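Local coordinates for protein dihydrodipicolinate synthase (Bacillus clausii KSM-K16, PDB 3E96) that probably catalyses, as a lyase of the DapA family, the 4-hydroxy-tetrahydrodipicolinate synthase reaction, and folds as a TIM barrel, at residues H33-K36 with E37-R41; N259-V262 with V263-A267; D289-L292 with V293-L297. All coordinates share one frame; numbering follows the deposited sequence.

Contact 1. Residues H33-K36 with E37-R41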
ATOM      1  N   HIS B  33     -26.972   0.647  -7.175  1.00 21.20           N
ATOM      2  CA  HIS B  33     -27.950   1.628  -7.619  1.00 22.15           C
ATOM      3  C   HIS B  33     -27.334   3.001  -7.380  1.00 21.15           C
ATOM      4  O   HIS B  33     -27.396   3.887  -8.236  1.00 20.47           O
ATOM      5  CB  HIS B  33     -29.254   1.501  -6.828  1.00 26.78           C
ATOM      6  CG  HIS B  33     -30.298   2.496  -7.232  1.00 33.04           C
ATOM      7  ND1 HIS B  33     -30.792   2.574  -8.517  1.00 35.92           N
ATOM      8  CD2 HIS B  33     -30.934   3.461  -6.525  1.00 35.03           C
ATOM      9  CE1 HIS B  33     -31.686   3.545  -8.584  1.00 36.39           C
ATOM     10  NE2 HIS B  33     -31.790   4.100  -7.389  1.00 36.61           N
ATOM     11  N   HIS B  34     -26.731   3.175  -6.208  1.00 17.56           N
ATOM     12  CA  HIS B  34     -26.096   4.445  -5.885  1.00 18.13           C
ATOM     13  C   HIS B  34     -24.896   4.664  -6.800  1.00 16.96           C
ATOM     14  O   HIS B  34     -24.590   5.795  -7.174  1.00 16.68           O
ATOM     15  CB  HIS B  34     -25.664   4.465  -4.416  1.00 18.62           C
ATOM     16  CG  HIS B  34     -26.812   4.531  -3.456  1.00 18.19           C
ATOM     17  ND1 HIS B  34     -26.643   4.492  -2.088  1.00 21.07           N
ATOM     18  CD2 HIS B  34     -28.144   4.663  -3.667  1.00 18.72           C
ATOM     19  CE1 HIS B  34     -27.821   4.600  -1.497  1.00 20.32           C
ATOM     20  NE2 HIS B  34     -28.748   4.704  -2.432  1.00 20.00           N
ATOM     21  N   TYR B  35     -24.221   3.580  -7.167  1.00 16.50           N
ATOM     22  CA  TYR B  35     -23.067   3.695  -8.055  1.00 17.02           C
ATOM     23  C   TYR B  35     -23.530   4.224  -9.411  1.00 17.14           C
ATOM     24  O   TYR B  35     -22.896   5.102  -9.998  1.00 15.63           O
ATOM     25  CB  TYR B  35     -22.380   2.338  -8.241  1.00 16.29           C
ATOM     26  CG  TYR B  35     -21.091   2.439  -9.028  1.00 15.60           C
ATOM     27  CD1 TYR B  35     -20.001   3.159  -8.526  1.00 15.83           C
ATOM     28  CD2 TYR B  35     -20.971   1.855 -10.288  1.00 16.38           C
ATOM     29  CE1 TYR B  35     -18.827   3.298  -9.263  1.00 15.27           C
ATOM     30  CE2 TYR B  35     -19.802   1.988 -11.039  1.00 15.40           C
ATOM     31  CZ  TYR B  35     -18.734   2.714 -10.518  1.00 17.35           C
ATOM     32  OH  TYR B  35     -17.587   2.870 -11.258  1.00 15.09           O
ATOM     33  N   LYS B  36     -24.642   3.690  -9.906  1.00 17.42           N
ATOM     34  CA  LYS B  36     -25.179   4.132 -11.188  1.00 18.01           C
ATOM     35  C   LYS B  36     -25.494   5.624 -11.138  1.00 16.81           C
ATOM     36  O   LYS B  36     -25.239   6.354 -12.098  1.00 17.25           O
ATOM     37  CB  LYS B  36     -26.444   3.341 -11.538  1.00 18.44           C
ATOM     38  CG  LYS B  36     -27.172   3.849 -12.774  1.00 21.49           C
ATOM     39  CD  LYS B  36     -28.325   2.922 -13.145  1.00 25.74           C
ATOM     40  CE  LYS B  36     -29.417   3.671 -13.896  1.00 28.57           C
ATOM     41  NZ  LYS B  36     -28.905   4.376 -15.095  1.00 30.86           N
ATOM     42  N   GLU B  37     -26.058   6.069 -10.020  1.00 17.00           N
ATOM     43  CA  GLU B  37     -26.396   7.478  -9.841  1.00 18.83           C
ATOM     44  C   GLU B  37     -25.142   8.341  -9.912  1.00 18.63           C
ATOM     45  O   GLU B  37     -25.163   9.444 -10.461  1.00 18.42           O
ATOM     46  CB  GLU B  37     -27.072   7.697  -8.486  1.00 21.37           C
ATOM     47  CG  GLU B  37     -28.515   7.234  -8.418  1.00 27.49           C
ATOM     48  CD  GLU B  37     -29.063   7.262  -7.005  1.00 30.90           C
ATOM     49  OE1 GLU B  37     -28.707   8.189  -6.245  1.00 31.32           O
ATOM     50  OE2 GLU B  37     -29.859   6.362  -6.656  1.00 34.31           O
ATOM     51  N   THR B  38     -24.056   7.832  -9.343  1.00 17.11           N
ATOM     52  CA  THR B  38     -22.782   8.542  -9.328  1.00 17.07           C
ATOM     53  C   THR B  38     -22.207   8.613 -10.739  1.00 16.91           C
ATOM     54  O   THR B  38     -21.767   9.670 -11.193  1.00 16.08           O
ATOM     55  CB  THR B  38     -21.778   7.833  -8.403  1.00 18.33           C
ATOM     56  OG1 THR B  38     -22.324   7.766  -7.081  1.00 19.58           O
ATOM     57  CG2 THR B  38     -20.461   8.589  -8.362  1.00 18.29           C
ATOM     58  N   VAL B  39     -22.213   7.481 -11.428  1.00 16.77           N
ATOM     59  CA  VAL B  39     -21.716   7.427 -12.795  1.00 18.04           C
ATOM     60  C   VAL B  39     -22.499   8.413 -13.661  1.00 18.60           C
ATOM     61  O   VAL B  39     -21.911   9.166 -14.438  1.00 17.90           O
ATOM     62  CB  VAL B  39     -21.861   6.011 -13.382  1.00 18.57           C
ATOM     63  CG1 VAL B  39     -21.575   6.034 -14.882  1.00 19.24           C
ATOM     64  CG2 VAL B  39     -20.907   5.059 -12.674  1.00 19.80           C
ATOM     65  N   ASP B  40     -23.826   8.407 -13.525  1.00 19.41           N
ATOM     66  CA  ASP B  40     -24.667   9.316 -14.305  1.00 20.74           C
ATOM     67  C   ASP B  40     -24.352  10.778 -14.005  1.00 19.83           C
ATOM     68  O   ASP B  40     -24.203  11.583 -14.920  1.00 20.05           O
ATOM     69  CB  ASP B  40     -26.161   9.069 -14.036  1.00 22.59           C
ATOM     70  CG  ASP B  40     -26.656   7.754 -14.613  1.00 24.79           C
ATOM     71  OD1 ASP B  40     -26.041   7.246 -15.577  1.00 23.81           O
ATOM     72  OD2 ASP B  40     -27.680   7.237 -14.110  1.00 26.72           O
ATOM     73  N   ARG B  41     -24.251  11.128 -12.727  1.00 19.89           N
ATOM     74  CA  ARG B  41     -23.956  12.510 -12.359  1.00 19.38           C
ATOM     75  C   ARG B  41     -22.651  12.970 -12.996  1.00 19.33           C
ATOM     76  O   ARG B  41     -22.531  14.108 -13.453  1.00 18.83           O
ATOM     77  CB  ARG B  41     -23.859  12.658 -10.840  1.00 19.81           C
ATOM     78  CG  ARG B  41     -23.613  14.094 -10.392  1.00 21.21           C
ATOM     79  CD  ARG B  41     -23.601  14.225  -8.879  1.00 20.26           C
ATOM     80  NE  ARG B  41     -24.865  13.796  -8.291  1.00 23.54           N
ATOM     81  CZ  ARG B  41     -25.034  12.660  -7.625  1.00 24.61           C
ATOM     82  NH1 ARG B  41     -24.015  11.830  -7.449  1.00 25.40           N
ATOM     83  NH2 ARG B  41     -26.230  12.351  -7.139  1.00 26.78           N
TER
HETATM   84  O   HOH W   1     -26.838   4.684 -16.277  1.00 31.56           O

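Contact 2. Residues N259-V262 with V263-A267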
ATOM      1  N   ASN B 259      -8.856  11.856   5.062  1.00 11.84           N
ATOM      2  CA  ASN B 259     -10.183  12.429   4.809  1.00 13.43           C
ATOM      3  C   ASN B 259     -10.575  12.470   3.332  1.00 13.94           C
ATOM      4  O   ASN B 259     -11.704  12.835   2.999  1.00 14.34           O
ATOM      5  CB  ASN B 259     -10.227  13.867   5.336  1.00 12.77           C
ATOM      6  CG  ASN B 259     -10.870  13.979   6.702  1.00 13.77           C
ATOM      7  OD1 ASN B 259     -11.051  12.987   7.401  1.00 15.42           O
ATOM      8  ND2 ASN B 259     -11.211  15.206   7.092  1.00 13.99           N
ATOM      9  N   ASN B 260      -9.652  12.086   2.455  1.00 14.51           N
ATOM     10  CA  ASN B 260      -9.872  12.163   1.013  1.00 13.07           C
ATOM     11  C   ASN B 260     -11.227  11.741   0.444  1.00 13.90           C
ATOM     12  O   ASN B 260     -11.828  12.479  -0.344  1.00 13.36           O
ATOM     13  CB  ASN B 260      -8.758  11.413   0.280  1.00 17.68           C
ATOM     14  CG  ASN B 260      -8.786  11.658  -1.213  1.00 21.32           C
ATOM     15  OD1 ASN B 260      -9.667  11.167  -1.920  1.00 23.46           O
ATOM     16  ND2 ASN B 260      -7.825  12.430  -1.700  1.00 22.65           N
ATOM     17  N   VAL B 261     -11.709  10.566   0.828  1.00 11.90           N
ATOM     18  CA  VAL B 261     -12.989  10.081   0.314  1.00 12.08           C
ATOM     19  C   VAL B 261     -14.148  10.313   1.274  1.00 13.12           C
ATOM     20  O   VAL B 261     -15.249  10.674   0.851  1.00 13.20           O
ATOM     21  CB  VAL B 261     -12.916   8.569  -0.018  1.00 11.76           C
ATOM     22  CG1 VAL B 261     -14.296   8.054  -0.453  1.00 12.43           C
ATOM     23  CG2 VAL B 261     -11.892   8.328  -1.123  1.00 13.48           C
ATOM     24  N   VAL B 262     -13.908  10.113   2.565  1.00 11.93           N
ATOM     25  CA  VAL B 262     -14.980  10.291   3.532  1.00 12.96           C
ATOM     26  C   VAL B 262     -15.572  11.706   3.488  1.00 13.79           C
ATOM     27  O   VAL B 262     -16.776  11.872   3.668  1.00 13.49           O
ATOM     28  CB  VAL B 262     -14.519   9.920   4.967  1.00 13.55           C
ATOM     29  CG1 VAL B 262     -13.395  10.829   5.421  1.00 12.78           C
ATOM     30  CG2 VAL B 262     -15.712   9.977   5.921  1.00 14.73           C
ATOM     31  N   VAL B 263     -14.743  12.717   3.235  1.00 13.07           N
ATOM     32  CA  VAL B 263     -15.249  14.093   3.138  1.00 13.80           C
ATOM     33  C   VAL B 263     -16.199  14.194   1.939  1.00 13.91           C
ATOM     34  O   VAL B 263     -17.255  14.834   2.015  1.00 14.27           O
ATOM     35  CB  VAL B 263     -14.101  15.121   2.958  1.00 13.62           C
ATOM     36  CG1 VAL B 263     -14.667  16.483   2.550  1.00 13.96           C
ATOM     37  CG2 VAL B 263     -13.322  15.256   4.261  1.00 12.83           C
ATOM     38  N   ILE B 264     -15.819  13.560   0.831  1.00 12.87           N
ATOM     39  CA  ILE B 264     -16.655  13.567  -0.366  1.00 13.97           C
ATOM     40  C   ILE B 264     -18.008  12.906  -0.079  1.00 14.49           C
ATOM     41  O   ILE B 264     -19.067  13.451  -0.420  1.00 13.57           O
ATOM     42  CB  ILE B 264     -15.970  12.813  -1.536  1.00 14.22           C
ATOM     43  CG1 ILE B 264     -14.784  13.626  -2.055  1.00 15.42           C
ATOM     44  CG2 ILE B 264     -16.965  12.568  -2.666  1.00 15.66           C
ATOM     45  CD1 ILE B 264     -14.003  12.938  -3.159  1.00 17.52           C
ATOM     46  N   LYS B 265     -17.973  11.739   0.557  1.00 11.84           N
ATOM     47  CA  LYS B 265     -19.204  11.015   0.860  1.00 14.04           C
ATOM     48  C   LYS B 265     -20.140  11.721   1.830  1.00 15.00           C
ATOM     49  O   LYS B 265     -21.358  11.718   1.633  1.00 15.44           O
ATOM     50  CB  LYS B 265     -18.880   9.606   1.370  1.00 12.21           C
ATOM     51  CG  LYS B 265     -18.366   8.680   0.263  1.00 11.98           C
ATOM     52  CD  LYS B 265     -18.255   7.226   0.708  1.00 12.02           C
ATOM     53  CE  LYS B 265     -17.861   6.335  -0.470  1.00 11.25           C
ATOM     54  NZ  LYS B 265     -17.581   4.920  -0.066  1.00 10.55           N
ATOM     55  N   GLU B 266     -19.594  12.331   2.873  1.00 16.78           N
ATOM     56  CA  GLU B 266     -20.461  13.020   3.822  1.00 16.67           C
ATOM     57  C   GLU B 266     -20.972  14.329   3.226  1.00 17.69           C
ATOM     58  O   GLU B 266     -22.060  14.790   3.570  1.00 18.03           O
ATOM     59  CB  GLU B 266     -19.736  13.235   5.151  1.00 17.25           C
ATOM     60  CG  GLU B 266     -19.495  11.910   5.868  1.00 16.11           C
ATOM     61  CD  GLU B 266     -19.265  12.048   7.357  1.00 18.09           C
ATOM     62  OE1 GLU B 266     -19.692  13.067   7.945  1.00 16.74           O
ATOM     63  OE2 GLU B 266     -18.671  11.118   7.946  1.00 17.82           O
ATOM     64  N   ALA B 267     -20.206  14.912   2.310  1.00 16.73           N
ATOM     65  CA  ALA B 267     -20.631  16.141   1.646  1.00 16.74           C
ATOM     66  C   ALA B 267     -21.778  15.794   0.686  1.00 17.71           C
ATOM     67  O   ALA B 267     -22.786  16.510   0.622  1.00 18.00           O
ATOM     68  CB  ALA B 267     -19.469  16.756   0.875  1.00 17.12           C
TER

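Contact 3. Residues D289-L292 with V293-L297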
ATOM      1  N   ASP B 289     -15.127  17.885  12.048  1.00 20.24           N
ATOM      2  CA  ASP B 289     -15.023  17.866  10.593  1.00 19.54           C
ATOM      3  C   ASP B 289     -16.386  17.928   9.902  1.00 18.97           C
ATOM      4  O   ASP B 289     -16.505  18.489   8.816  1.00 18.15           O
ATOM      5  CB  ASP B 289     -14.237  16.634  10.129  1.00 19.02           C
ATOM      6  CG  ASP B 289     -12.740  16.766  10.390  1.00 19.91           C
ATOM      7  OD1 ASP B 289     -12.297  17.865  10.786  1.00 20.31           O
ATOM      8  OD2 ASP B 289     -12.001  15.775  10.192  1.00 20.04           O
ATOM      9  N   LYS B 290     -17.413  17.353  10.524  1.00 19.27           N
ATOM     10  CA  LYS B 290     -18.757  17.403   9.945  1.00 21.11           C
ATOM     11  C   LYS B 290     -19.180  18.873   9.864  1.00 21.00           C
ATOM     12  O   LYS B 290     -19.815  19.299   8.900  1.00 19.75           O
ATOM     13  CB  LYS B 290     -19.749  16.622  10.815  1.00 20.32           C
ATOM     14  CG  LYS B 290     -19.749  15.119  10.582  1.00 22.72           C
ATOM     15  CD  LYS B 290     -20.597  14.409  11.629  1.00 24.31           C
ATOM     16  CE  LYS B 290     -20.991  13.005  11.185  1.00 25.76           C
ATOM     17  NZ  LYS B 290     -19.829  12.184  10.742  1.00 26.20           N
ATOM     18  N   GLN B 291     -18.809  19.646  10.881  1.00 21.66           N
ATOM     19  CA  GLN B 291     -19.137  21.068  10.924  1.00 23.01           C
ATOM     20  C   GLN B 291     -18.367  21.817   9.839  1.00 22.89           C
ATOM     21  O   GLN B 291     -18.897  22.733   9.208  1.00 21.65           O
ATOM     22  CB  GLN B 291     -18.791  21.649  12.298  1.00 26.05           C
ATOM     23  CG  GLN B 291     -19.220  23.098  12.493  1.00 30.50           C
ATOM     24  CD  GLN B 291     -20.726  23.250  12.622  1.00 34.25           C
ATOM     25  OE1 GLN B 291     -21.482  22.884  11.721  1.00 36.49           O
ATOM     26  NE2 GLN B 291     -21.170  23.788  13.753  1.00 36.74           N
ATOM     27  N   LEU B 292     -17.115  21.427   9.615  1.00 21.47           N
ATOM     28  CA  LEU B 292     -16.309  22.078   8.591  1.00 19.91           C
ATOM     29  C   LEU B 292     -16.882  21.803   7.199  1.00 19.15           C
ATOM     30  O   LEU B 292     -16.828  22.664   6.325  1.00 19.65           O
ATOM     31  CB  LEU B 292     -14.853  21.598   8.663  1.00 21.61           C
ATOM     32  CG  LEU B 292     -14.073  21.979   9.923  1.00 23.01           C
ATOM     33  CD1 LEU B 292     -12.697  21.323   9.898  1.00 20.85           C
ATOM     34  CD2 LEU B 292     -13.945  23.497  10.003  1.00 24.22           C
ATOM     35  N   VAL B 293     -17.424  20.605   6.990  1.00 18.88           N
ATOM     36  CA  VAL B 293     -18.015  20.264   5.693  1.00 18.96           C
ATOM     37  C   VAL B 293     -19.283  21.101   5.511  1.00 19.84           C
ATOM     38  O   VAL B 293     -19.563  21.610   4.423  1.00 18.13           O
ATOM     39  CB  VAL B 293     -18.390  18.762   5.607  1.00 19.29           C
ATOM     40  CG1 VAL B 293     -19.195  18.492   4.327  1.00 19.02           C
ATOM     41  CG2 VAL B 293     -17.125  17.909   5.609  1.00 19.27           C
ATOM     42  N   THR B 294     -20.043  21.236   6.591  1.00 19.41           N
ATOM     43  CA  THR B 294     -21.273  22.017   6.566  1.00 20.96           C
ATOM     44  C   THR B 294     -20.968  23.469   6.216  1.00 21.17           C
ATOM     45  O   THR B 294     -21.580  24.041   5.312  1.00 22.01           O
ATOM     46  CB  THR B 294     -21.980  21.962   7.938  1.00 20.17           C
ATOM     47  OG1 THR B 294     -22.396  20.619   8.198  1.00 22.66           O
ATOM     48  CG2 THR B 294     -23.197  22.888   7.963  1.00 23.43           C
ATOM     49  N   GLU B 295     -20.005  24.060   6.919  1.00 21.68           N
ATOM     50  CA  GLU B 295     -19.638  25.451   6.678  1.00 23.60           C
ATOM     51  C   GLU B 295     -19.114  25.655   5.261  1.00 23.69           C
ATOM     52  O   GLU B 295     -19.290  26.722   4.676  1.00 23.60           O
ATOM     53  CB  GLU B 295     -18.582  25.905   7.691  1.00 26.04           C
ATOM     54  CG  GLU B 295     -18.954  25.592   9.132  1.00 29.32           C
ATOM     55  CD  GLU B 295     -17.954  26.137  10.136  1.00 31.97           C
ATOM     56  OE1 GLU B 295     -16.739  26.129   9.839  1.00 33.62           O
ATOM     57  OE2 GLU B 295     -18.385  26.560  11.229  1.00 32.55           O
ATOM     58  N   LEU B 296     -18.473  24.631   4.708  1.00 22.87           N
ATOM     59  CA  LEU B 296     -17.933  24.726   3.357  1.00 23.35           C
ATOM     60  C   LEU B 296     -19.069  24.716   2.330  1.00 22.33           C
ATOM     61  O   LEU B 296     -19.072  25.504   1.379  1.00 22.21           O
ATOM     62  CB  LEU B 296     -16.978  23.560   3.097  1.00 25.56           C
ATOM     63  CG  LEU B 296     -15.961  23.710   1.966  1.00 29.65           C
ATOM     64  CD1 LEU B 296     -15.022  24.867   2.269  1.00 32.15           C
ATOM     65  CD2 LEU B 296     -15.164  22.424   1.833  1.00 32.23           C
ATOM     66  N   LEU B 297     -20.029  23.820   2.524  1.00 20.62           N
ATOM     67  CA  LEU B 297     -21.166  23.723   1.617  1.00 20.92           C
ATOM     68  C   LEU B 297     -22.013  24.983   1.734  1.00 21.48           C
ATOM     69  O   LEU B 297     -22.605  25.443   0.757  1.00 21.61           O
ATOM     70  CB  LEU B 297     -22.008  22.486   1.945  1.00 20.58           C
ATOM     71  CG  LEU B 297     -21.335  21.140   1.666  1.00 20.24           C
ATOM     72  CD1 LEU B 297     -22.275  20.009   2.041  1.00 19.14           C
ATOM     73  CD2 LEU B 297     -20.945  21.050   0.195  1.00 20.67           C
TER

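Contact 1. Residues H33-K36 with E37-R41
Lys36 and Asp40 form a salt bridge one helical turn apart. NZ of Lys36 lies 3.3 Å from OD2 of Asp40 and uses that oxygen's syn lone pair. The lysine chain is straight up to its last torsion, which bends (chi4 55°) and turns NZ back toward OD2. A water, modelled doubtfully close to Lys36 NZ, also donates to OD1 of Asp40 at 2.8 Å. OD1 is also paired with Arg81 in a salt bridge.

A second acid lies one turn back, at Glu37. Its OE2 is 3.1 Å from NE2 of His33, but the angle is poor and no hydrogen bond forms. The imidazole and carboxylate planes stand 83° apart. The ring of His34 is a looser neighbour of the same oxygen, with CD2 3.8 Å from OE2. Two imidazoles thus gather near one carboxylate, and any positive charge on them would probably favour its ionised form.

The apolar contact is a CH-pi interaction. CG2 of Val39 sits over one face of the Tyr35 ring, 4.0 Å from its centroid and shifted toward the rim. The ring's hydroxyl bonds to Thr74.

Regular helical bonds run beneath these side chains. Val39 N to Tyr35 O is 2.9 Å long, and Asp40 N bonds to Lys36 O in the same i to i+4 pattern.

All of this lies on helix 32-43, which joins parallel strands 15-17 and 49-50 as the first beta-alpha-beta crossover of the barrel. Tyr35, Lys36 and Val39 pack against the next helix, 64-78. His34 and Thr38 meet loops instead, at Pro22 and Asn274 and at Asn217.

Contact 2. Residues N259-V262 with V263-A267
Asn259 meets Val263 through both backbone and side chain. Its carbonyl O accepts from Val263 N at 3.1 Å. Its amide lies beside one methyl of the valine, with ND2 3.5 Å from Val263 CG2. This is a van der Waals contact. The polar work of ND2 lies elsewhere, in a hydrogen bond to Leu251 O and a probable one to Asp289 OD2.

CB of Asn260 points away from the helix. Its OD1 bonds to Arg252. Asn260 and Val261 also pack on Tyr119 of the second subunit. The carbonyl O of Asn260 lies 3.6 Å from CD1 of Ile264. The isoleucine keeps CG1 beside its own backbone N (chi1 -71°), and this lays the CD1 end alongside that carbonyl.

Here the loop after helix 235-252 winds into helix 262-270. The incoming residues have helical backbone angles before the regular bonding pattern sets in. The segment is part of the C-terminal helical region that follows the barrel, yet it reaches the predicted active site: the side chain of Ile264 is about 4 Å from that of Thr56, predicted to bind pyruvate.

Val261 gives its O to Lys265 N at 2.9 Å, in a nearly straight bond (N-H...O 164°). Their side chains run side by side in the same direction, with CG1 of Val261 4.0 Å from CE of Lys265. The lysine stays extended along the valine and carries NZ to Glu58, Thr21 O and Val277 O. A buried ammonium is thus met by one carboxylate and two carbonyls.

Val262 repeats the pattern with Glu266. Its O accepts from Glu266 N at 3.0 Å, and its CG2 lies 3.8 Å from Glu266 OE2. That oxygen bonds to Leu285 N, while OE1 pairs with Lys290.

Contact 3. Residues D289-L292 with V293-L297
The amide of Gln291 and the carboxylate of Glu295 are modelled nearly parallel, their planes 9° apart, although the two side chains cross at a slant. The Glu295 side chain is modelled too close to Gln291 O, and its placing is less certain. As modelled, the contact between these groups is through the glutamine's aliphatic part: CG of Gln291 is 3.8 Å from OE2 of Glu295. The other carboxylate oxygen, OE1, faces a methyl, CD2 of Leu292, at 3.8 Å. The glutamine bends at its second torsion (chi2 71°), which brings OE1 of Gln291 to 3.9 Å from CB of Thr294. Both polar ends lie on an exposed side of the helix.

Thr294 makes the side-chain hydrogen bond of the contact. OG1 donates to Lys290 O at 3.0 Å, and the backbone N of Thr294 donates to the same oxygen. The two donors come from opposite faces of the carbonyl plane. One oxygen therefore receives two bonds from a single residue.

These residues belong to helix 287-299, in the C-terminal helical region beyond the TIM barrel. Its inner side packs on two helices. Val293 touches Ala267 and Met270 of helix 262-270, and also Leu251 of helix 235-252. Leu292 and Leu296 rest on helix 235-252.

The turns are held by backbone bonds. Val293 N reaches Asp289 O at 2.9 Å. Leu296 N reaches Leu292 O at 3.0 Å, less straight than the others (N-H...O 140°). The side chain of Asp289 leads away from this turn to Tyr255 and Lys254.

Overall arrangement
Contacts 2 and 3 touch, with centres 11 Å apart. Glu266 OE1 and Lys290 NZ form a salt bridge of 2.9 Å, and Asn259 ND2 probably bonds to Asp289 OD2 at 3.2 Å. Val293 CG1 also packs on Ala267 CA at 3.8 Å. Contact 1 stands apart on a barrel helix, its nearest atoms about 8 Å from contact 2 and about 12 Å from contact 3. The predicted pyruvate site, Thr56, relates contacts 1 and 2: its side chain is about 8 Å from that of Thr38 and about 4 Å from that of Ile264. Asn260 is about 8 Å from Tyr143, the predicted proton donor or acceptor, between side chains. Contact 3 lies away from these sites.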